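Local coordinates for conserved hypothetical exported protein (Bacteroides fragilis, PDB 4JJA) that is of unknown function but may act as an exo-beta-N-acetylmuramidase that trims terminal sugars from peptidoglycan fragments, at residues 254-268 with 278-290. Sequence-based numbering, arbitrary orientation.
Sequences YGHPNMTGYNYNFTP and PQLNKLCHGVNLS
His285, Pro268 and Cys284 have the most surface covered where 254-268 and 278-290 meet. Strand 284-288 is the middle of a small antiparallel sheet, flanked by 253-256 and 265-266. Around Cys284 and His285 the backbone therefore bonds both ways: Cys284 N gives to Phe266 O at 2.8 Å, and His285 N to His256 O at 3.0 Å. That carbonyl also accepts Met259 N, which closes the type I turn 256-259 from the opposite face of the carbonyl plane.

The His285 ring meets Pro257 O at its CD2 edge and, across CG at ND1, a water at 2.8 Å; the same water accepts from Asn265 ND2, so a polar ring suits this partly exposed side. Cys284, small and apolar, fits the buried side. Its CB sits over the Phe266 ring face, 3.7 Å from the centroid, and SG reaches between the CD atoms of Pro257 and Pro268, 3.9 Å from each. Pro268 has no N-H for Lys282 O, against which its CD rests at 3.3 Å, consistent with the regular ladder stopping after Phe266; its carbonyl still accepts Asn281 N at 2.8 Å from the type II turn 279-282.

Farther along, Val287 CB lies over the Tyr254 ring, whose hydroxyl, like that of Tyr262, bonds to Asp309 on helix 305-314. Tyr264 turns its ring away from its own N (chi1 176°), under Asn288 CB, which is 3.6 Å from the centroid.

Backbone bonds set the register, while CH-pi and sulfur contacts pack the face of Cys284, Phe266, Tyr254 and Val287 and water bridges polar groups toward solvent.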
ATOM      1  N   TYR A 254       7.693  19.005  -0.609  1.00  8.16           N
ATOM      2  CA  TYR A 254       8.854  18.579   0.167  1.00  8.16           C
ATOM      3  C   TYR A 254       9.644  19.791   0.592  1.00  8.36           C
ATOM      4  O   TYR A 254       9.679  20.794  -0.102  1.00  9.33           O
ATOM      5  CB  TYR A 254       9.726  17.552  -0.560  1.00  8.46           C
ATOM      6  CG  TYR A 254      10.428  18.031  -1.788  1.00  8.41           C
ATOM      7  CD1 TYR A 254       9.784  17.998  -3.034  1.00 10.25           C
ATOM      8  CD2 TYR A 254      11.730  18.499  -1.745  1.00 10.19           C
ATOM      9  CE1 TYR A 254      10.464  18.368  -4.190  1.00 11.15           C
ATOM     10  CE2 TYR A 254      12.384  18.891  -2.887  1.00 11.99           C
ATOM     11  CZ  TYR A 254      11.768  18.826  -4.108  1.00 12.21           C
ATOM     12  OH  TYR A 254      12.420  19.215  -5.262  1.00 13.89           O
ATOM     13  N   GLY A 255      10.260  19.732   1.763  1.00  8.33           N
ATOM     14  CA  GLY A 255      11.046  20.863   2.207  1.00  9.19           C
ATOM     15  C   GLY A 255      11.709  20.592   3.542  1.00  8.80           C
ATOM     16  O   GLY A 255      11.469  19.588   4.182  1.00  9.07           O
ATOM     17  N   HIS A 256      12.543  21.540   3.978  1.00  8.77           N
ATOM     18  CA  HIS A 256      13.341  21.352   5.178  1.00  8.87           C
ATOM     19  C   HIS A 256      13.790  22.726   5.660  1.00  9.34           C
ATOM     20  O   HIS A 256      13.991  23.634   4.843  1.00  9.88           O
ATOM     21  CB  HIS A 256      14.566  20.485   4.808  1.00  8.97           C
ATOM     22  CG  HIS A 256      15.423  20.089   5.955  1.00  9.39           C
ATOM     23  ND1 HIS A 256      16.352  20.950   6.500  1.00  9.14           N
ATOM     24  CD2 HIS A 256      15.411  18.976   6.722  1.00 10.97           C
ATOM     25  CE1 HIS A 256      16.901  20.362   7.540  1.00  9.00           C
ATOM     26  NE2 HIS A 256      16.358  19.162   7.703  1.00 10.41           N
ATOM     27  N   PRO A 257      13.950  22.890   6.984  1.00  9.45           N
ATOM     28  CA  PRO A 257      14.371  24.234   7.459  1.00 10.77           C
ATOM     29  C   PRO A 257      15.711  24.754   6.951  1.00 10.48           C
ATOM     30  O   PRO A 257      15.929  25.952   6.969  1.00 11.67           O
ATOM     31  CB  PRO A 257      14.409  24.094   8.955  1.00 12.61           C
ATOM     32  CG  PRO A 257      13.995  22.750   9.281  1.00 15.14           C
ATOM     33  CD  PRO A 257      13.654  21.973   8.081  1.00 10.51           C
ATOM     34  N   ASN A 258      16.586  23.838   6.535  0.50  9.59           N
ATOM     35  CA  ASN A 258      17.923  24.171   6.079  0.50  9.63           C
ATOM     36  C   ASN A 258      17.988  24.351   4.558  0.50 10.05           C
ATOM     37  O   ASN A 258      18.969  24.868   4.062  0.50 10.40           O
ATOM     38  CB  ASN A 258      18.958  23.146   6.587  0.50  9.60           C
ATOM     39  CG  ASN A 258      19.154  23.212   8.112  0.50  9.33           C
ATOM     40  OD1 ASN A 258      18.242  22.824   8.908  0.50 10.18           O
ATOM     41  ND2 ASN A 258      20.271  23.769   8.538  0.50  9.11           N
HETATM   42  N   MSE A 259      16.944  23.951   3.818  1.00 10.89           N
HETATM   43  CA  MSE A 259      16.940  24.075   2.376  1.00 10.60           C
HETATM   44  C   MSE A 259      16.866  25.531   2.015  1.00 11.75           C
HETATM   45  O   MSE A 259      16.245  26.354   2.708  1.00 13.06           O
HETATM   46  CB  MSE A 259      15.790  23.259   1.772  1.00 11.98           C
HETATM   47  CG  MSE A 259      16.225  21.791   1.565  1.00 12.20           C
HETATM   48 SE   MSE A 259      14.842  20.545   1.077  0.75  9.91          SE
HETATM   49  CE  MSE A 259      14.259  21.347  -0.508  1.00 14.20           C
ATOM     50  N   THR A 260      17.523  25.872   0.914  1.00 13.48           N
ATOM     51  CA  THR A 260      17.892  27.272   0.711  1.00 18.18           C
ATOM     52  C   THR A 260      17.687  27.606  -0.756  1.00 17.59           C
ATOM     53  O   THR A 260      18.024  26.836  -1.656  1.00 18.73           O
ATOM     54  CB  THR A 260      19.428  27.497   1.149  1.00 19.62           C
ATOM     55  OG1 THR A 260      19.605  27.255   2.577  1.00 21.36           O
ATOM     56  CG2 THR A 260      19.968  28.901   0.800  1.00 22.26           C
ATOM     57  N   GLY A 261      17.055  28.750  -1.009  1.00 17.97           N
ATOM     58  CA  GLY A 261      16.811  29.169  -2.376  1.00 18.61           C
ATOM     59  C   GLY A 261      15.476  28.838  -3.024  1.00 21.38           C
ATOM     60  O   GLY A 261      15.324  28.870  -4.258  1.00 23.77           O
ATOM     61  N   TYR A 262      14.498  28.551  -2.179  1.00 19.54           N
ATOM     62  CA  TYR A 262      13.192  28.076  -2.640  1.00 19.67           C
ATOM     63  C   TYR A 262      12.078  29.132  -2.473  1.00 21.55           C
ATOM     64  O   TYR A 262      12.113  29.868  -1.482  1.00 24.37           O
ATOM     65  CB  TYR A 262      12.825  26.822  -1.851  1.00 18.33           C
ATOM     66  CG  TYR A 262      13.665  25.651  -2.236  1.00 16.60           C
ATOM     67  CD1 TYR A 262      13.341  24.853  -3.342  1.00 15.30           C
ATOM     68  CD2 TYR A 262      14.849  25.382  -1.536  1.00 15.81           C
ATOM     69  CE1 TYR A 262      14.159  23.752  -3.703  1.00 15.99           C
ATOM     70  CE2 TYR A 262      15.631  24.302  -1.883  1.00 16.33           C
ATOM     71  CZ  TYR A 262      15.306  23.508  -2.993  1.00 17.86           C
ATOM     72  OH  TYR A 262      16.129  22.446  -3.336  1.00 19.58           O
ATOM     73  N   ASN A 263      11.119  29.033  -3.425  0.50 21.75           N
ATOM     74  CA  ASN A 263       9.913  29.873  -3.683  0.50 21.08           C
ATOM     75  C   ASN A 263       8.597  29.346  -3.056  0.50 19.10           C
ATOM     76  O   ASN A 263       7.488  29.695  -3.495  0.50 20.01           O
ATOM     77  CB  ASN A 263       9.647  29.948  -5.200  0.50 21.83           C
ATOM     78  CG  ASN A 263      10.580  30.914  -5.929  0.50 24.74           C
ATOM     79  OD1 ASN A 263      11.142  31.837  -5.339  0.50 28.92           O
ATOM     80  ND2 ASN A 263      10.746  30.690  -7.206  0.50 28.17           N
ATOM     81  N   TYR A 264       8.728  28.413  -2.134  1.00 16.65           N
ATOM     82  CA  TYR A 264       7.640  27.879  -1.344  1.00 14.00           C
ATOM     83  C   TYR A 264       8.146  27.529   0.042  1.00 12.99           C
ATOM     84  O   TYR A 264       9.269  27.082   0.193  1.00 12.95           O
ATOM     85  CB  TYR A 264       7.046  26.656  -2.044  1.00 13.38           C
ATOM     86  CG  TYR A 264       5.960  25.956  -1.275  1.00 12.92           C
ATOM     87  CD1 TYR A 264       4.706  26.548  -1.115  1.00 15.82           C
ATOM     88  CD2 TYR A 264       6.163  24.709  -0.748  1.00 12.72           C
ATOM     89  CE1 TYR A 264       3.698  25.913  -0.378  1.00 16.17           C
ATOM     90  CE2 TYR A 264       5.183  24.049  -0.048  1.00 14.40           C
ATOM     91  CZ  TYR A 264       3.972  24.653   0.157  1.00 14.07           C
ATOM     92  OH  TYR A 264       3.018  24.038   0.904  1.00 18.37           O
ATOM     93  N   ASN A 265       7.286  27.686   1.030  1.00 11.89           N
ATOM     94  CA  ASN A 265       7.569  27.261   2.369  1.00 12.85           C
ATOM     95  C   ASN A 265       6.305  26.824   3.065  1.00 11.71           C
ATOM     96  O   ASN A 265       5.193  27.134   2.620  1.00 13.62           O
ATOM     97  CB  ASN A 265       8.338  28.314   3.147  1.00 14.28           C
ATOM     98  CG  ASN A 265       7.627  29.602   3.263  1.00 18.40           C
ATOM     99  OD1 ASN A 265       6.571  29.711   3.904  1.00 23.33           O
ATOM    100  ND2 ASN A 265       8.246  30.627   2.699  1.00 23.46           N
ATOM    101  N   PHE A 266       6.475  26.037   4.104  1.00 11.18           N
ATOM    102  CA  PHE A 266       5.397  25.498   4.916  1.00 11.16           C
ATOM    103  C   PHE A 266       5.894  25.196   6.289  1.00 11.06           C
ATOM    104  O   PHE A 266       7.070  24.999   6.486  1.00 11.42           O
ATOM    105  CB  PHE A 266       4.793  24.245   4.267  1.00 10.48           C
ATOM    106  CG  PHE A 266       5.751  23.115   4.084  1.00 11.22           C
ATOM    107  CD1 PHE A 266       6.522  23.025   2.936  1.00 10.39           C
ATOM    108  CD2 PHE A 266       5.890  22.122   5.043  1.00 10.36           C
ATOM    109  CE1 PHE A 266       7.413  21.958   2.782  1.00 10.81           C
ATOM    110  CE2 PHE A 266       6.780  21.050   4.835  1.00 10.47           C
ATOM    111  CZ  PHE A 266       7.542  20.974   3.710  1.00 11.44           C
ATOM    112  N   THR A 267       4.993  25.096   7.249  1.00 11.19           N
ATOM    113  CA  THR A 267       5.355  24.747   8.598  1.00 10.92           C
ATOM    114  C   THR A 267       4.472  23.622   9.084  1.00 10.82           C
ATOM    115  O   THR A 267       3.274  23.801   9.331  1.00 11.36           O
ATOM    116  CB  THR A 267       5.195  25.967   9.560  1.00 11.86           C
ATOM    117  OG1 THR A 267       5.976  27.067   9.052  1.00 14.79           O
ATOM    118  CG2 THR A 267       5.596  25.595  10.987  1.00 13.31           C
ATOM    119  N   PRO A 268       5.044  22.422   9.243  1.00 10.22           N
ATOM    120  CA  PRO A 268       4.276  21.340   9.832  1.00 10.47           C
ATOM    121  C   PRO A 268       3.725  21.711  11.223  1.00  9.99           C
ATOM    122  O   PRO A 268       4.445  22.273  12.069  1.00 11.03           O
ATOM    123  CB  PRO A 268       5.292  20.181   9.891  1.00 10.14           C
ATOM    124  CG  PRO A 268       6.276  20.536   8.805  1.00 10.33           C
ATOM    125  CD  PRO A 268       6.419  22.015   8.934  1.00  9.65           C
ATOM    126  N   PRO A 278       7.592  15.211  11.311  1.00 15.42           N
ATOM    127  CA  PRO A 278       8.909  15.704  10.987  1.00 15.58           C
ATOM    128  C   PRO A 278       8.914  17.231  10.874  1.00 13.98           C
ATOM    129  O   PRO A 278       8.060  17.819  10.211  1.00 13.83           O
ATOM    130  CB  PRO A 278       9.225  14.990   9.657  1.00 16.90           C
ATOM    131  CG  PRO A 278       8.352  13.775   9.685  1.00 17.97           C
ATOM    132  CD  PRO A 278       7.163  14.113  10.426  1.00 16.73           C
ATOM    133  N   GLN A 279       9.903  17.877  11.488  1.00 13.83           N
ATOM    134  CA  GLN A 279      10.059  19.299  11.393  1.00 12.85           C
ATOM    135  C   GLN A 279       8.879  20.083  11.984  1.00 11.96           C
ATOM    136  O   GLN A 279       8.574  21.193  11.547  1.00 13.40           O
ATOM    137  CB  GLN A 279      10.394  19.761   9.956  1.00 12.29           C
ATOM    138  CG  GLN A 279      11.514  18.960   9.256  1.00 12.44           C
ATOM    139  CD  GLN A 279      12.838  19.019   9.940  1.00 11.11           C
ATOM    140  OE1 GLN A 279      13.083  19.830  10.804  1.00 12.94           O
ATOM    141  NE2 GLN A 279      13.723  18.087   9.571  1.00 12.21           N
ATOM    142  N   LEU A 280       8.240  19.498  12.992  1.00 12.74           N
ATOM    143  CA  LEU A 280       7.141  20.106  13.704  1.00 12.38           C
ATOM    144  C   LEU A 280       7.487  21.527  14.097  1.00 12.17           C
ATOM    145  O   LEU A 280       8.499  21.755  14.773  1.00 13.53           O
ATOM    146  CB  LEU A 280       6.779  19.301  14.947  1.00 12.67           C
ATOM    147  CG  LEU A 280       5.768  19.925  15.886  1.00 13.62           C
ATOM    148  CD1 LEU A 280       4.409  20.229  15.181  1.00 14.28           C
ATOM    149  CD2 LEU A 280       5.566  19.032  17.103  1.00 14.32           C
ATOM    150  N   ASN A 281       6.636  22.476  13.722  1.00 11.69           N
ATOM    151  CA  ASN A 281       6.744  23.881  14.068  1.00 11.78           C
ATOM    152  C   ASN A 281       7.982  24.597  13.518  1.00 12.34           C
ATOM    153  O   ASN A 281       8.293  25.709  13.931  1.00 15.21           O
ATOM    154  CB  ASN A 281       6.576  24.112  15.570  1.00 12.64           C
ATOM    155  CG  ASN A 281       5.172  23.753  16.076  1.00 11.76           C
ATOM    156  OD1 ASN A 281       4.169  23.948  15.382  1.00 12.13           O
ATOM    157  ND2 ASN A 281       5.088  23.213  17.285  1.00 13.78           N
ATOM    158  N   LYS A 282       8.635  23.997  12.535  1.00 12.68           N
ATOM    159  CA  LYS A 282       9.741  24.603  11.792  1.00 14.35           C
ATOM    160  C   LYS A 282       9.321  25.078  10.438  1.00 13.52           C
ATOM    161  O   LYS A 282       8.638  24.351   9.734  1.00 13.62           O
ATOM    162  CB  LYS A 282      10.836  23.541  11.488  1.00 16.48           C
ATOM    163  CG  LYS A 282      11.295  22.760  12.601  1.00 22.01           C
ATOM    164  CD  LYS A 282      12.193  23.548  13.466  1.00 22.25           C
ATOM    165  CE  LYS A 282      13.071  22.574  14.272  1.00 20.53           C
ATOM    166  NZ  LYS A 282      14.088  23.437  14.906  1.00 15.19           N
ATOM    167  N   LEU A 283       9.827  26.225  10.026  1.00 12.75           N
ATOM    168  CA  LEU A 283       9.608  26.748   8.724  1.00 13.45           C
ATOM    169  C   LEU A 283      10.475  25.943   7.765  1.00 12.39           C
ATOM    170  O   LEU A 283      11.715  25.939   7.852  1.00 15.14           O
ATOM    171  CB  LEU A 283       9.949  28.249   8.614  1.00 13.68           C
ATOM    172  CG  LEU A 283       9.670  28.864   7.251  1.00 16.42           C
ATOM    173  CD1 LEU A 283       8.183  28.816   6.917  1.00 18.55           C
ATOM    174  CD2 LEU A 283      10.256  30.297   7.218  1.00 21.95           C
ATOM    175  N   CYS A 284       9.828  25.198   6.880  1.00 11.28           N
ATOM    176  CA  CYS A 284      10.456  24.368   5.862  1.00 11.56           C
ATOM    177  C   CYS A 284      10.411  25.051   4.517  1.00 11.39           C
ATOM    178  O   CYS A 284       9.365  25.562   4.098  1.00 13.90           O
ATOM    179  CB  CYS A 284       9.736  23.027   5.772  1.00 11.11           C
ATOM    180  SG  CYS A 284       9.886  22.024   7.259  1.00 12.04           S
ATOM    181  N   HIS A 285      11.527  25.084   3.835  1.00 10.89           N
ATOM    182  CA  HIS A 285      11.642  25.669   2.519  1.00 10.45           C
ATOM    183  C   HIS A 285      11.708  24.541   1.501  1.00 10.36           C
ATOM    184  O   HIS A 285      12.410  23.559   1.735  1.00 10.87           O
ATOM    185  CB  HIS A 285      12.902  26.497   2.461  1.00 11.50           C
ATOM    186  CG  HIS A 285      12.919  27.577   3.492  1.00 12.71           C
ATOM    187  ND1 HIS A 285      12.178  28.731   3.393  1.00 16.69           N
ATOM    188  CD2 HIS A 285      13.539  27.630   4.695  1.00 14.54           C
ATOM    189  CE1 HIS A 285      12.377  29.467   4.469  1.00 17.00           C
ATOM    190  NE2 HIS A 285      13.180  28.828   5.289  1.00 16.72           N
ATOM    191  N   GLY A 286      11.020  24.697   0.374  1.00 10.46           N
ATOM    192  CA  GLY A 286      11.018  23.657  -0.605  1.00 11.08           C
ATOM    193  C   GLY A 286      10.119  23.874  -1.789  1.00 10.22           C
ATOM    194  O   GLY A 286      10.065  24.976  -2.323  1.00 11.04           O
ATOM    195  N   VAL A 287       9.390  22.823  -2.165  1.00  9.84           N
ATOM    196  CA  VAL A 287       8.698  22.731  -3.441  1.00  9.50           C
ATOM    197  C   VAL A 287       7.283  22.262  -3.239  1.00  9.20           C
ATOM    198  O   VAL A 287       7.030  21.354  -2.457  1.00  9.99           O
ATOM    199  CB  VAL A 287       9.437  21.785  -4.395  1.00 10.90           C
ATOM    200  CG1 VAL A 287       8.734  21.633  -5.703  1.00 13.13           C
ATOM    201  CG2 VAL A 287      10.844  22.278  -4.647  1.00 12.59           C
ATOM    202  N   ASN A 288       6.341  22.939  -3.894  1.00 11.00           N
ATOM    203  CA  ASN A 288       4.924  22.555  -3.874  1.00 10.97           C
ATOM    204  C   ASN A 288       4.615  21.814  -5.182  1.00 10.89           C
ATOM    205  O   ASN A 288       4.701  22.412  -6.241  1.00 13.05           O
ATOM    206  CB  ASN A 288       4.069  23.839  -3.728  1.00 12.27           C
ATOM    207  CG  ASN A 288       2.589  23.580  -3.610  1.00 13.54           C
ATOM    208  OD1 ASN A 288       2.125  22.480  -3.767  1.00 13.00           O
ATOM    209  ND2 ASN A 288       1.821  24.664  -3.417  1.00 18.31           N
ATOM    210  N   LEU A 289       4.259  20.542  -5.069  1.00 10.74           N
ATOM    211  CA  LEU A 289       3.973  19.672  -6.199  1.00 10.63           C
ATOM    212  C   LEU A 289       2.486  19.490  -6.388  1.00 11.50           C
ATOM    213  O   LEU A 289       2.080  18.731  -7.275  1.00 13.43           O
ATOM    214  CB  LEU A 289       4.662  18.295  -6.069  1.00 10.92           C
ATOM    215  CG  LEU A 289       6.179  18.376  -5.939  1.00 10.78           C
ATOM    216  CD1 LEU A 289       6.701  16.966  -5.544  1.00 12.63           C
ATOM    217  CD2 LEU A 289       6.851  18.912  -7.202  1.00 12.33           C
ATOM    218  N   SER A 290       1.673  20.177  -5.597  1.00 12.49           N
ATOM    219  CA  SER A 290       0.239  19.862  -5.541  1.00 13.59           C
ATOM    220  C   SER A 290      -0.521  20.283  -6.774  1.00 15.29           C
ATOM    221  O   SER A 290      -1.663  19.858  -6.912  1.00 16.49           O
ATOM    222  CB  SER A 290      -0.378  20.476  -4.293  1.00 14.35           C
ATOM    223  OG  SER A 290      -0.423  21.873  -4.365  1.00 14.73           O
TER
HETATM  224  O   HOH W   1      13.758  27.585   8.534  1.00 28.49           O
HETATM  225  O   HOH W   2      10.955  29.930   1.214  1.00 29.11           O
HETATM  226  O   HOH W   3       9.664  26.375  -4.579  1.00 23.62           O